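Local coordinates for putative phophotriesterase (Proteus mirabilis, PDB 3RHG), which binds two zinc ions at the mouth of an amidohydrolase-type barrel and, as a member of the phosphotriesterase family, probably hydrolyses ester bonds, at residues K178-L186 and E209-C220; I281-L291 and L333-L341. All coordinates share one frame; numbering follows the deposited sequence. Where two conformers were deposited one is given.

Interaction 1 (K178-L186 and E209-C220)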
ATOM      1  N   LYS A 178     -22.197  24.630  -6.034  1.00 18.25           N
ATOM      2  CA  LYS A 178     -23.549  24.285  -6.475  1.00 19.85           C
ATOM      3  C   LYS A 178     -23.859  24.971  -7.794  1.00 20.14           C
ATOM      4  O   LYS A 178     -24.450  24.377  -8.693  1.00 22.23           O
ATOM      5  CB  LYS A 178     -24.593  24.632  -5.406  1.00 20.35           C
ATOM      6  CG  LYS A 178     -24.431  23.743  -4.170  1.00 20.39           C
ATOM      7  CD  LYS A 178     -25.291  24.187  -2.988  1.00 23.12           C
ATOM      8  CE  LYS A 178     -25.210  23.162  -1.863  1.00 22.40           C
ATOM      9  NZ  LYS A 178     -25.914  23.688  -0.646  1.00 24.50           N
ATOM     10  N   ASN A 179     -23.455  26.225  -7.931  1.00 19.43           N
ATOM     11  CA  ASN A 179     -23.688  26.904  -9.196  1.00 22.22           C
ATOM     12  C   ASN A 179     -22.840  26.381 -10.368  1.00 18.51           C
ATOM     13  O   ASN A 179     -23.317  26.293 -11.510  1.00 19.05           O
ATOM     14  CB  ASN A 179     -23.584  28.388  -8.976  1.00 26.56           C
ATOM     15  CG  ASN A 179     -24.831  28.925  -8.272  1.00 30.91           C
ATOM     16  OD1 ASN A 179     -25.916  28.281  -8.304  1.00 32.28           O
ATOM     17  ND2 ASN A 179     -24.704  30.074  -7.642  1.00 41.09           N
ATOM     18  N   SER A 180     -21.607  25.991 -10.067  1.00 19.21           N
ATOM     19  CA  SER A 180     -20.733  25.335 -11.025  1.00 19.37           C
ATOM     20  C   SER A 180     -21.403  24.024 -11.507  1.00 19.46           C
ATOM     21  O   SER A 180     -21.417  23.715 -12.702  1.00 18.22           O
ATOM     22  CB  SER A 180     -19.379  25.062 -10.361  1.00 19.94           C
ATOM     23  OG  SER A 180     -18.578  24.174 -11.125  1.00 21.44           O
ATOM     24  N   LEU A 181     -21.988  23.276 -10.579  1.00 19.90           N
ATOM     25  CA  LEU A 181     -22.710  22.059 -10.938  1.00 18.72           C
ATOM     26  C   LEU A 181     -23.899  22.362 -11.871  1.00 20.31           C
ATOM     27  O   LEU A 181     -24.121  21.661 -12.873  1.00 19.00           O
ATOM     28  CB  LEU A 181     -23.149  21.345  -9.661  1.00 22.99           C
ATOM     29  CG  LEU A 181     -23.608  19.919  -9.745  1.00 28.60           C
ATOM     30  CD1 LEU A 181     -22.451  19.018 -10.232  1.00 23.08           C
ATOM     31  CD2 LEU A 181     -24.128  19.487  -8.355  1.00 22.57           C
ATOM     32  N   ARG A 182     -24.675  23.388 -11.549  1.00 18.45           N
ATOM     33  CA  ARG A 182     -25.779  23.776 -12.426  1.00 18.85           C
ATOM     34  C   ARG A 182     -25.291  24.182 -13.815  1.00 18.68           C
ATOM     35  O   ARG A 182     -25.931  23.842 -14.827  1.00 19.55           O
ATOM     36  CB  ARG A 182     -26.602  24.897 -11.811  1.00 18.11           C
ATOM     37  CG  ARG A 182     -27.344  24.455 -10.552  1.00 20.11           C
ATOM     38  CD  ARG A 182     -28.191  25.601  -9.986  1.00 22.76           C
ATOM     39  NE  ARG A 182     -29.033  25.082  -8.928  1.00 25.68           N
ATOM     40  CZ  ARG A 182     -28.743  25.139  -7.638  1.00 30.39           C
ATOM     41  NH1 ARG A 182     -27.627  25.755  -7.212  1.00 28.72           N
ATOM     42  NH2 ARG A 182     -29.580  24.584  -6.771  1.00 29.51           N
ATOM     43  N   ALA A 183     -24.195  24.947 -13.878  1.00 18.35           N
ATOM     44  CA  ALA A 183     -23.631  25.322 -15.176  1.00 18.53           C
ATOM     45  C   ALA A 183     -23.217  24.106 -15.998  1.00 18.12           C
ATOM     46  O   ALA A 183     -23.444  24.061 -17.212  1.00 18.21           O
ATOM     47  CB  ALA A 183     -22.427  26.283 -15.002  1.00 19.14           C
ATOM     48  N   ALA A 184     -22.601  23.132 -15.338  1.00 17.81           N
ATOM     49  CA  ALA A 184     -22.188  21.923 -16.023  1.00 15.74           C
ATOM     50  C   ALA A 184     -23.418  21.203 -16.587  1.00 17.41           C
ATOM     51  O   ALA A 184     -23.372  20.669 -17.698  1.00 18.67           O
ATOM     52  CB  ALA A 184     -21.405  20.997 -15.059  1.00 17.31           C
ATOM     53  N   ALA A 185     -24.505  21.181 -15.816  1.00 17.19           N
ATOM     54  CA  ALA A 185     -25.764  20.554 -16.245  1.00 20.03           C
ATOM     55  C   ALA A 185     -26.326  21.263 -17.477  1.00 19.74           C
ATOM     56  O   ALA A 185     -26.689  20.623 -18.465  1.00 19.54           O
ATOM     57  CB  ALA A 185     -26.793  20.585 -15.085  1.00 20.33           C
ATOM     58  N   LEU A 186     -26.383  22.594 -17.441  1.00 17.66           N
ATOM     59  CA  LEU A 186     -26.842  23.346 -18.621  1.00 18.41           C
ATOM     60  C   LEU A 186     -25.993  23.045 -19.859  1.00 19.20           C
ATOM     61  O   LEU A 186     -26.526  22.885 -20.976  1.00 20.75           O
ATOM     62  CB  LEU A 186     -26.835  24.860 -18.357  1.00 21.86           C
ATOM     63  CG  LEU A 186     -27.868  25.363 -17.342  1.00 22.17           C
ATOM     64  CD1 LEU A 186     -27.691  26.861 -17.146  1.00 29.93           C
ATOM     65  CD2 LEU A 186     -29.291  25.039 -17.813  1.00 25.70           C
ATOM     66  N   GLU A 209     -27.582  14.723  -2.506  1.00 19.72           N
ATOM     67  CA  GLU A 209     -27.807  16.155  -2.750  1.00 23.02           C
ATOM     68  C   GLU A 209     -27.245  16.611  -4.100  1.00 21.51           C
ATOM     69  O   GLU A 209     -27.842  17.463  -4.776  1.00 22.21           O
ATOM     70  CB  GLU A 209     -27.336  17.026  -1.594  1.00 30.81           C
ATOM     71  CG  GLU A 209     -25.913  17.243  -1.596  1.00 30.52           C
ATOM     72  CD  GLU A 209     -25.465  18.195  -0.490  1.00 31.70           C
ATOM     73  OE1 GLU A 209     -25.966  19.350  -0.372  1.00 35.68           O
ATOM     74  OE2 GLU A 209     -24.595  17.761   0.259  1.00 25.69           O
ATOM     75  N   VAL A 210     -26.139  16.004  -4.535  1.00 19.21           N
ATOM     76  CA  VAL A 210     -25.601  16.326  -5.849  1.00 18.38           C
ATOM     77  C   VAL A 210     -26.590  15.863  -6.935  1.00 18.60           C
ATOM     78  O   VAL A 210     -26.865  16.596  -7.893  1.00 18.88           O
ATOM     79  CB  VAL A 210     -24.235  15.654  -6.054  1.00 17.14           C
ATOM     80  CG1 VAL A 210     -23.842  15.605  -7.533  1.00 20.53           C
ATOM     81  CG2 VAL A 210     -23.168  16.359  -5.181  1.00 19.06           C
ATOM     82  N   LEU A 211     -27.147  14.663  -6.770  1.00 17.75           N
ATOM     83  CA  LEU A 211     -28.116  14.160  -7.747  1.00 18.24           C
ATOM     84  C   LEU A 211     -29.461  14.878  -7.668  1.00 19.64           C
ATOM     85  O   LEU A 211     -30.168  15.002  -8.680  1.00 19.45           O
ATOM     86  CB  LEU A 211     -28.274  12.634  -7.651  1.00 19.63           C
ATOM     87  CG  LEU A 211     -26.969  11.884  -7.965  1.00 19.08           C
ATOM     88  CD1 LEU A 211     -27.222  10.389  -7.962  1.00 21.44           C
ATOM     89  CD2 LEU A 211     -26.400  12.333  -9.310  1.00 19.40           C
ATOM     90  N   ASP A 212     -29.819  15.391  -6.494  1.00 20.07           N
ATOM     91  CA  ASP A 212     -31.043  16.195  -6.438  1.00 20.00           C
ATOM     92  C   ASP A 212     -30.887  17.428  -7.338  1.00 22.20           C
ATOM     93  O   ASP A 212     -31.843  17.854  -7.969  1.00 24.08           O
ATOM     94  CB  ASP A 212     -31.387  16.625  -5.015  1.00 20.74           C
ATOM     95  CG  ASP A 212     -31.910  15.494  -4.168  1.00 21.56           C
ATOM     96  OD1 ASP A 212     -32.204  14.398  -4.701  1.00 22.90           O
ATOM     97  OD2 ASP A 212     -32.039  15.692  -2.955  1.00 27.71           O
ATOM     98  N   ILE A 213     -29.682  18.001  -7.395  1.00 19.21           N
ATOM     99  CA  ILE A 213     -29.460  19.111  -8.311  1.00 18.73           C
ATOM    100  C   ILE A 213     -29.407  18.648  -9.772  1.00 18.08           C
ATOM    101  O   ILE A 213     -30.134  19.173 -10.611  1.00 19.89           O
ATOM    102  CB  ILE A 213     -28.198  19.935  -7.927  1.00 19.65           C
ATOM    103  CG1 ILE A 213     -28.407  20.651  -6.568  1.00 20.92           C
ATOM    104  CG2 ILE A 213     -27.824  20.908  -9.051  1.00 22.01           C
ATOM    105  CD1 ILE A 213     -27.094  21.148  -5.944  1.00 23.94           C
ATOM    106  N   LEU A 214     -28.558  17.654 -10.073  1.00 18.66           N
ATOM    107  CA  LEU A 214     -28.343  17.271 -11.467  1.00 18.12           C
ATOM    108  C   LEU A 214     -29.559  16.617 -12.081  1.00 18.61           C
ATOM    109  O   LEU A 214     -29.887  16.893 -13.232  1.00 20.89           O
ATOM    110  CB  LEU A 214     -27.147  16.317 -11.612  1.00 18.46           C
ATOM    111  CG  LEU A 214     -25.791  16.954 -11.320  1.00 18.44           C
ATOM    112  CD1 LEU A 214     -24.681  15.878 -11.342  1.00 19.61           C
ATOM    113  CD2 LEU A 214     -25.515  18.068 -12.354  1.00 21.06           C
ATOM    114  N   LEU A 215     -30.200  15.725 -11.327  1.00 17.89           N
ATOM    115  CA  LEU A 215     -31.277  14.919 -11.898  1.00 19.77           C
ATOM    116  C   LEU A 215     -32.648  15.553 -11.669  1.00 20.49           C
ATOM    117  O   LEU A 215     -33.401  15.747 -12.613  1.00 27.20           O
ATOM    118  CB  LEU A 215     -31.243  13.481 -11.364  1.00 18.43           C
ATOM    119  CG  LEU A 215     -29.881  12.783 -11.450  1.00 18.71           C
ATOM    120  CD1 LEU A 215     -29.976  11.332 -10.933  1.00 19.31           C
ATOM    121  CD2 LEU A 215     -29.380  12.808 -12.905  1.00 20.73           C
ATOM    122  N   THR A 216     -32.976  15.860 -10.414  1.00 19.42           N
ATOM    123  CA  THR A 216     -34.310  16.336 -10.078  1.00 20.26           C
ATOM    124  C   THR A 216     -34.514  17.761 -10.576  1.00 24.24           C
ATOM    125  O   THR A 216     -35.503  18.056 -11.247  1.00 26.06           O
ATOM    126  CB  THR A 216     -34.569  16.238  -8.555  1.00 23.96           C
ATOM    127  OG1 THR A 216     -34.232  14.914  -8.106  1.00 26.95           O
ATOM    128  CG2 THR A 216     -36.036  16.505  -8.230  1.00 28.90           C
ATOM    129  N   GLU A 217     -33.564  18.638 -10.269  1.00 22.21           N
ATOM    130  CA  GLU A 217     -33.690  20.048 -10.621  1.00 21.61           C
ATOM    131  C   GLU A 217     -33.333  20.327 -12.089  1.00 20.97           C
ATOM    132  O   GLU A 217     -34.128  20.947 -12.824  1.00 23.93           O
ATOM    133  CB  GLU A 217     -32.834  20.924  -9.682  1.00 21.55           C
ATOM    134  CG  GLU A 217     -32.905  22.408 -10.023  1.00 24.26           C
ATOM    135  CD  GLU A 217     -31.958  23.266  -9.204  1.00 25.78           C
ATOM    136  OE1 GLU A 217     -31.429  22.791  -8.169  1.00 30.02           O
ATOM    137  OE2 GLU A 217     -31.736  24.432  -9.596  1.00 29.55           O
ATOM    138  N   MET A 218     -32.150  19.878 -12.513  1.00 20.22           N
ATOM    139  CA  MET A 218     -31.658  20.222 -13.856  1.00 19.82           C
ATOM    140  C   MET A 218     -32.134  19.261 -14.952  1.00 20.21           C
ATOM    141  O   MET A 218     -32.018  19.575 -16.137  1.00 21.53           O
ATOM    142  CB  MET A 218     -30.134  20.323 -13.887  1.00 19.42           C
ATOM    143  CG  MET A 218     -29.563  21.336 -12.876  1.00 19.76           C
ATOM    144  SD  MET A 218     -30.257  23.033 -12.949  1.00 23.68           S
ATOM    145  CE  MET A 218     -29.508  23.629 -14.490  1.00 22.97           C
ATOM    146  N   GLY A 219     -32.673  18.111 -14.565  1.00 19.19           N
ATOM    147  CA  GLY A 219     -33.221  17.175 -15.562  1.00 20.59           C
ATOM    148  C   GLY A 219     -32.197  16.477 -16.437  1.00 18.25           C
ATOM    149  O   GLY A 219     -32.508  16.112 -17.579  1.00 21.11           O
ATOM    150  N   CYS A 220     -30.975  16.279 -15.930  1.00 17.59           N
ATOM    151  CA  CYS A 220     -29.948  15.573 -16.727  1.00 16.20           C
ATOM    152  C   CYS A 220     -30.245  14.092 -16.916  1.00 17.44           C
ATOM    153  O   CYS A 220     -30.948  13.477 -16.098  1.00 17.92           O
ATOM    154  CB  CYS A 220     -28.569  15.697 -16.080  1.00 16.95           C
ATOM    155  SG  CYS A 220     -28.017  17.450 -15.967  1.00 20.07           S
TER
HETATM  156  O   HOH W   1     -25.212  21.451   1.115  1.00 26.38           O
HETATM  157  O   HOH W   2     -27.771  20.952  -1.437  1.00 30.70           O
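Leu-181 presses its isobutyl end between Val-210, Ile-213 and Leu-214, its CG lying 3.7 Å from Leu-214 CD2 and its CD2 4.0 Å from Val-210 CG1. With CG swung anti to the backbone N (chi1 -165°), the side chain meets Leu-214 at about a right angle.

The next residue, Arg-182, passes its CG 3.9 Å from Ile-213 CG2 and runs extended to a guanidinium that grips Glu-217 side-on, each bond 2.9 Å: NH2 is met by the syn lone pair of Glu-217 OE1, whereas NE meets OE2 on its syn side but out of the carboxylate plane. The two planes are 45° apart, while NH1 turns back to Asn-179 OD1.

Met-218, bent at chi2 and chi3, sets CB 3.6 Å from Ala-185 CB and carries CE to Leu-186 CD2. At the other end one water bridges Lys-178 NZ and Glu-209 OE1; a second binds OE1 but reaches NZ only weakly, and Glu-209 OE2 is salt-bridged to Arg-206.

Such packing joins successive outer helices of the (beta/alpha)8 barrel, crossing at -33°: an apolar strip borders strands 163-168 and 195-199, and a direct salt bridge at one end and water-mediated attraction at the other probably reinforce it.

Interaction 2 (I281-L291 and L333-L341)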
ATOM      1  N   ILE A 281     -21.276  -6.022  -8.620  1.00 19.32           N
ATOM      2  CA  ILE A 281     -21.542  -6.849  -9.819  1.00 20.75           C
ATOM      3  C   ILE A 281     -22.497  -7.968  -9.447  1.00 21.79           C
ATOM      4  O   ILE A 281     -23.419  -8.294 -10.208  1.00 24.31           O
ATOM      5  CB  ILE A 281     -20.212  -7.420 -10.424  1.00 18.68           C
ATOM      6  CG1 ILE A 281     -19.368  -6.243 -10.959  1.00 21.65           C
ATOM      7  CG2 ILE A 281     -20.493  -8.525 -11.465  1.00 22.00           C
ATOM      8  CD1 ILE A 281     -17.929  -6.591 -11.312  1.00 21.39           C
ATOM      9  N   GLU A 282     -22.289  -8.572  -8.280  1.00 23.69           N
ATOM     10  CA  GLU A 282     -23.146  -9.688  -7.870  1.00 26.64           C
ATOM     11  C   GLU A 282     -24.564  -9.218  -7.546  1.00 24.48           C
ATOM     12  O   GLU A 282     -25.527  -9.989  -7.655  1.00 28.61           O
ATOM     13  CB  GLU A 282     -22.504 -10.481  -6.724  1.00 25.88           C
ATOM     14  CG  GLU A 282     -21.273 -11.243  -7.217  1.00 27.67           C
ATOM     15  CD  GLU A 282     -20.431 -11.841  -6.121  1.00 31.23           C
ATOM     16  OE1 GLU A 282     -20.538 -11.402  -4.952  1.00 31.11           O
ATOM     17  OE2 GLU A 282     -19.641 -12.759  -6.441  1.00 33.76           O
ATOM     18  N   ARG A 283     -24.688  -7.939  -7.197  1.00 24.25           N
ATOM     19  CA  ARG A 283     -25.978  -7.303  -6.957  1.00 21.72           C
ATOM     20  C   ARG A 283     -26.625  -6.831  -8.263  1.00 24.10           C
ATOM     21  O   ARG A 283     -27.743  -6.314  -8.247  1.00 26.88           O
ATOM     22  CB  ARG A 283     -25.852  -6.112  -5.991  1.00 22.08           C
ATOM     23  CG  ARG A 283     -25.611  -6.490  -4.507  1.00 31.70           C
ATOM     24  CD  ARG A 283     -26.914  -6.805  -3.772  1.00 39.25           C
ATOM     25  NE  ARG A 283     -27.628  -5.585  -3.387  1.00 46.58           N
ATOM     26  CZ  ARG A 283     -27.486  -4.971  -2.214  1.00 45.74           C
ATOM     27  NH1 ARG A 283     -26.656  -5.462  -1.302  1.00 47.11           N
ATOM     28  NH2 ARG A 283     -28.171  -3.861  -1.951  1.00 47.90           N
ATOM     29  N   GLY A 284     -25.925  -7.006  -9.386  1.00 23.09           N
ATOM     30  CA  GLY A 284     -26.540  -6.764 -10.692  1.00 23.77           C
ATOM     31  C   GLY A 284     -26.206  -5.421 -11.319  1.00 24.29           C
ATOM     32  O   GLY A 284     -26.811  -5.048 -12.327  1.00 25.39           O
ATOM     33  N   TYR A 285     -25.220  -4.712 -10.749  1.00 22.13           N
ATOM     34  CA  TYR A 285     -24.920  -3.349 -11.195  1.00 20.43           C
ATOM     35  C   TYR A 285     -23.667  -3.224 -12.055  1.00 21.74           C
ATOM     36  O   TYR A 285     -23.128  -2.114 -12.230  1.00 23.40           O
ATOM     37  CB  TYR A 285     -24.762  -2.424  -9.998  1.00 19.69           C
ATOM     38  CG  TYR A 285     -25.998  -2.221  -9.176  1.00 20.76           C
ATOM     39  CD1 TYR A 285     -27.007  -1.328  -9.581  1.00 23.00           C
ATOM     40  CD2 TYR A 285     -26.147  -2.886  -7.966  1.00 22.37           C
ATOM     41  CE1 TYR A 285     -28.146  -1.114  -8.790  1.00 24.50           C
ATOM     42  CE2 TYR A 285     -27.283  -2.694  -7.172  1.00 24.04           C
ATOM     43  CZ  TYR A 285     -28.268  -1.809  -7.582  1.00 22.86           C
ATOM     44  OH  TYR A 285     -29.373  -1.637  -6.784  1.00 26.96           O
ATOM     45  N   GLY A 286     -23.210  -4.341 -12.614  1.00 22.75           N
ATOM     46  CA  GLY A 286     -21.956  -4.350 -13.354  1.00 22.28           C
ATOM     47  C   GLY A 286     -21.941  -3.387 -14.532  1.00 21.49           C
ATOM     48  O   GLY A 286     -20.893  -2.874 -14.891  1.00 25.96           O
ATOM     49  N   ASN A 287     -23.094  -3.145 -15.151  1.00 21.37           N
ATOM     50  CA  ASN A 287     -23.165  -2.271 -16.318  0.50 22.44           C
ATOM     51  C   ASN A 287     -23.204  -0.784 -15.961  1.00 21.73           C
ATOM     52  O   ASN A 287     -23.421   0.063 -16.844  1.00 23.39           O
ATOM     53  CB  ASN A 287     -24.387  -2.618 -17.167  0.50 25.06           C
ATOM     54  CG  ASN A 287     -24.376  -4.051 -17.656  0.50 24.93           C
ATOM     55  OD1 ASN A 287     -23.366  -4.544 -18.145  0.50 28.90           O
ATOM     56  ND2 ASN A 287     -25.516  -4.720 -17.547  0.50 36.94           N
ATOM     57  N   GLN A 288     -23.000  -0.468 -14.674  1.00 20.71           N
ATOM     58  CA  GLN A 288     -23.045   0.919 -14.212  1.00 19.02           C
ATOM     59  C   GLN A 288     -21.760   1.313 -13.511  1.00 18.91           C
ATOM     60  O   GLN A 288     -21.726   2.323 -12.819  1.00 19.62           O
ATOM     61  CB  GLN A 288     -24.227   1.181 -13.257  1.00 20.14           C
ATOM     62  CG  GLN A 288     -25.528   1.406 -13.951  1.00 21.28           C
ATOM     63  CD  GLN A 288     -26.674   1.573 -12.989  1.00 17.18           C
ATOM     64  OE1 GLN A 288     -27.433   0.612 -12.744  1.00 24.23           O
ATOM     65  NE2 GLN A 288     -26.791   2.785 -12.383  1.00 19.14           N
ATOM     66  N   ILE A 289     -20.700   0.540 -13.705  1.00 17.88           N
ATOM     67  CA  ILE A 289     -19.450   0.773 -12.993  1.00 16.93           C
ATOM     68  C   ILE A 289     -18.334   1.095 -13.975  1.00 18.50           C
ATOM     69  O   ILE A 289     -18.228   0.460 -15.020  1.00 19.66           O
ATOM     70  CB  ILE A 289     -19.035  -0.487 -12.208  1.00 20.40           C
ATOM     71  CG1 ILE A 289     -20.066  -0.790 -11.113  1.00 23.10           C
ATOM     72  CG2 ILE A 289     -17.623  -0.318 -11.612  1.00 23.95           C
ATOM     73  CD1 ILE A 289     -19.870  -2.149 -10.458  1.00 27.77           C
ATOM     74  N   VAL A 290     -17.525   2.117 -13.671  1.00 15.75           N
ATOM     75  CA  VAL A 290     -16.285   2.335 -14.425  1.00 16.33           C
ATOM     76  C   VAL A 290     -15.101   2.391 -13.456  1.00 17.93           C
ATOM     77  O   VAL A 290     -15.295   2.640 -12.249  1.00 17.39           O
ATOM     78  CB  VAL A 290     -16.341   3.564 -15.356  1.00 16.31           C
ATOM     79  CG1 VAL A 290     -17.249   3.293 -16.553  1.00 16.68           C
ATOM     80  CG2 VAL A 290     -16.801   4.806 -14.565  1.00 18.40           C
ATOM     81  N   LEU A 291     -13.897   2.186 -13.994  1.00 16.60           N
ATOM     82  CA  LEU A 291     -12.675   1.967 -13.201  1.00 16.34           C
ATOM     83  C   LEU A 291     -11.543   2.821 -13.727  1.00 15.97           C
ATOM     84  O   LEU A 291     -11.378   2.948 -14.935  1.00 18.64           O
ATOM     85  CB  LEU A 291     -12.210   0.519 -13.368  1.00 17.90           C
ATOM     86  CG  LEU A 291     -13.244  -0.567 -13.069  1.00 16.97           C
ATOM     87  CD1 LEU A 291     -12.665  -1.951 -13.353  1.00 20.52           C
ATOM     88  CD2 LEU A 291     -13.794  -0.502 -11.646  1.00 19.80           C
ATOM     89  N   LEU A 333     -15.819  -4.221 -18.340  1.00 21.33           N
ATOM     90  CA  LEU A 333     -15.608  -3.169 -17.326  1.00 19.59           C
ATOM     91  C   LEU A 333     -14.725  -2.037 -17.821  1.00 20.28           C
ATOM     92  O   LEU A 333     -14.951  -0.889 -17.449  1.00 21.90           O
ATOM     93  CB  LEU A 333     -15.017  -3.740 -16.037  1.00 20.56           C
ATOM     94  CG  LEU A 333     -15.974  -4.551 -15.155  1.00 23.18           C
ATOM     95  CD1 LEU A 333     -15.199  -5.202 -14.025  1.00 22.35           C
ATOM     96  CD2 LEU A 333     -17.092  -3.668 -14.592  1.00 31.06           C
ATOM     97  N   CYS A 334     -13.724  -2.369 -18.643  1.00 20.23           N
ATOM     98  CA  CYS A 334     -12.756  -1.369 -19.121  1.00 21.76           C
ATOM     99  C   CYS A 334     -12.893  -1.079 -20.608  1.00 19.56           C
ATOM    100  O   CYS A 334     -12.043  -0.390 -21.182  1.00 20.82           O
ATOM    101  CB  CYS A 334     -11.322  -1.810 -18.828  1.00 21.38           C
ATOM    102  SG  CYS A 334     -10.966  -1.941 -17.066  1.00 23.47           S
ATOM    103  N   ILE A 335     -13.919  -1.663 -21.241  1.00 19.08           N
ATOM    104  CA  ILE A 335     -14.157  -1.464 -22.669  1.00 18.73           C
ATOM    105  C   ILE A 335     -15.574  -0.956 -22.931  1.00 19.12           C
ATOM    106  O   ILE A 335     -15.781   0.261 -23.080  1.00 21.33           O
ATOM    107  CB  ILE A 335     -13.886  -2.770 -23.456  1.00 20.86           C
ATOM    108  CG1 ILE A 335     -12.443  -3.224 -23.192  1.00 26.15           C
ATOM    109  CG2 ILE A 335     -14.099  -2.546 -24.961  1.00 23.17           C
ATOM    110  CD1 ILE A 335     -12.081  -4.574 -23.750  1.00 25.67           C
ATOM    111  N   ASP A 336     -16.556  -1.864 -22.921  1.00 19.40           N
ATOM    112  CA  ASP A 336     -17.945  -1.464 -23.155  1.00 21.56           C
ATOM    113  C   ASP A 336     -18.426  -0.374 -22.191  1.00 20.02           C
ATOM    114  O   ASP A 336     -19.111   0.566 -22.603  1.00 20.64           O
ATOM    115  CB  ASP A 336     -18.899  -2.647 -23.031  1.00 22.30           C
ATOM    116  CG  ASP A 336     -18.503  -3.813 -23.912  1.00 23.60           C
ATOM    117  OD1 ASP A 336     -19.407  -4.402 -24.557  1.00 31.46           O
ATOM    118  OD2 ASP A 336     -17.299  -4.160 -23.930  1.00 25.71           O
ATOM    119  N   ASN A 337     -18.112  -0.526 -20.908  1.00 19.09           N
ATOM    120  CA  ASN A 337     -18.668   0.380 -19.899  1.00 18.37           C
ATOM    121  C   ASN A 337     -18.194   1.836 -20.094  1.00 17.63           C
ATOM    122  O   ASN A 337     -19.027   2.739 -20.234  1.00 18.34           O
ATOM    123  CB  ASN A 337     -18.363  -0.127 -18.491  1.00 18.32           C
ATOM    124  CG  ASN A 337     -19.272  -1.276 -18.071  1.00 19.25           C
ATOM    125  OD1 ASN A 337     -19.919  -1.931 -18.917  1.00 23.39           O
ATOM    126  ND2 ASN A 337     -19.295  -1.568 -16.767  1.00 18.54           N
ATOM    127  N   PRO A 338     -16.863   2.071 -20.132  1.00 18.42           N
ATOM    128  CA  PRO A 338     -16.454   3.469 -20.313  1.00 19.62           C
ATOM    129  C   PRO A 338     -16.847   4.003 -21.684  1.00 18.51           C
ATOM    130  O   PRO A 338     -17.115   5.174 -21.821  1.00 18.76           O
ATOM    131  CB  PRO A 338     -14.922   3.434 -20.121  1.00 19.67           C
ATOM    132  CG  PRO A 338     -14.536   1.984 -20.383  1.00 18.33           C
ATOM    133  CD  PRO A 338     -15.716   1.207 -19.803  1.00 18.33           C
ATOM    134  N   ALA A 339     -16.919   3.148 -22.702  1.00 19.19           N
ATOM    135  CA  ALA A 339     -17.380   3.628 -23.995  1.00 19.09           C
ATOM    136  C   ALA A 339     -18.830   4.103 -23.908  1.00 17.94           C
ATOM    137  O   ALA A 339     -19.199   5.109 -24.521  1.00 19.64           O
ATOM    138  CB  ALA A 339     -17.246   2.550 -25.063  1.00 19.83           C
ATOM    139  N   ASN A 340     -19.669   3.376 -23.169  1.00 18.17           N
ATOM    140  CA  ASN A 340     -21.038   3.809 -23.016  1.00 16.85           C
ATOM    141  C   ASN A 340     -21.147   5.100 -22.232  1.00 17.65           C
ATOM    142  O   ASN A 340     -21.848   6.029 -22.640  1.00 19.14           O
ATOM    143  CB  ASN A 340     -21.909   2.689 -22.401  1.00 19.49           C
ATOM    144  CG  ASN A 340     -22.244   1.612 -23.399  1.00 27.03           C
ATOM    145  OD1 ASN A 340     -22.466   1.892 -24.587  1.00 33.43           O
ATOM    146  ND2 ASN A 340     -22.319   0.376 -22.927  1.00 28.72           N
ATOM    147  N   LEU A 341     -20.462   5.164 -21.107  1.00 18.45           N
ATOM    148  CA  LEU A 341     -20.507   6.383 -20.300  1.00 17.02           C
ATOM    149  C   LEU A 341     -20.057   7.562 -21.142  1.00 18.61           C
ATOM    150  O   LEU A 341     -20.740   8.598 -21.201  1.00 17.22           O
ATOM    151  CB  LEU A 341     -19.561   6.218 -19.108  1.00 15.70           C
ATOM    152  CG  LEU A 341     -19.167   7.510 -18.362  1.00 15.05           C
ATOM    153  CD1 LEU A 341     -20.419   8.187 -17.808  1.00 17.44           C
ATOM    154  CD2 LEU A 341     -18.170   7.173 -17.259  1.00 18.26           C
TER
HETATM  155  O   HOH W   3     -13.945   1.537 -16.794  1.00 19.65           O
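Asn-337 reaches from the first turn of helix 336-343 to the chain entering the last barrel strand, and its amide nitrogen holds two backbone carbonyls at once. ND2 donates to Gly-286 O at 2.8 Å and to Ile-289 O at 2.9 Å, the second bond being the straighter (160° at the hydrogen against 140°). Both acceptors lie close to the plane of the amide and receive the nitrogen in their own carbonyl planes. Using both of its N-H groups in this way restrains rotation of the buried amide and ties the 3-10 turn at 286-287 to the start of strand 289-291.

Apolar side chains pack alongside. Leu-333 sends CD1 tip to tip against Ile-281 CD1 (4.1 Å) and CD2 beside the Gly-286 carbonyl, while its CB meets Leu-291 CD1 at 4.0 Å. Val-290 rests CG1 3.8 Å from Pro-338 N. Leu-341, with CG anti to its own nitrogen, crosses the valine at about a right angle and lays CD2 against both methyls, nearer CG2. Cys-334 SG completes the packing against Leu-291 CD1. Water 3 lies between the backbones, accepting from Leu-291 N at 2.9 Å and sitting 2.7 Å from Leu-333 O.

Farther out, a Schellman motif at Gly-284 ends helix 270-282 and turns the chain toward the strand. Gln-288 holds this approach through NE2 to the carbonyls of Leu-244 and Val-248, and Val-290 pairs by backbone with Leu-250 and Phe-252 of strand 249-252. Helix 336-343 crosses strand 289-291 at -105° and also reaches Trp-249 of the adjacent strand 249-252; helix 311-322 packs on Leu-291 and Leu-333, and a backbone bond from Cys-334 to Thr-20 connects the region to strand 19-24, the first strand of the barrel.

Overall arrangement
Interactions 1 and 2 belong to one (beta/alpha)8 barrel but do not touch: their centres are 23 Å apart and their nearest atoms about 9 Å. Interaction 1 joins helices outside strands 163-168 and 195-199, which carry the zinc ligands Glu-166 and His-199; the side chain of Leu-181 is about 9 Å from that of His-199. Interaction 2 lies beside the last strand, near where the barrel closes onto strand 19-24, and Val-290 is about 7 Å, side chain to side chain, from the zinc ligand His-23. Both lie outside the first shell of the metals, the side chains of Leu-181 and Val-290 each about 12 Å from a bound zinc ion, and neither contact lines the benzoic acid pocket.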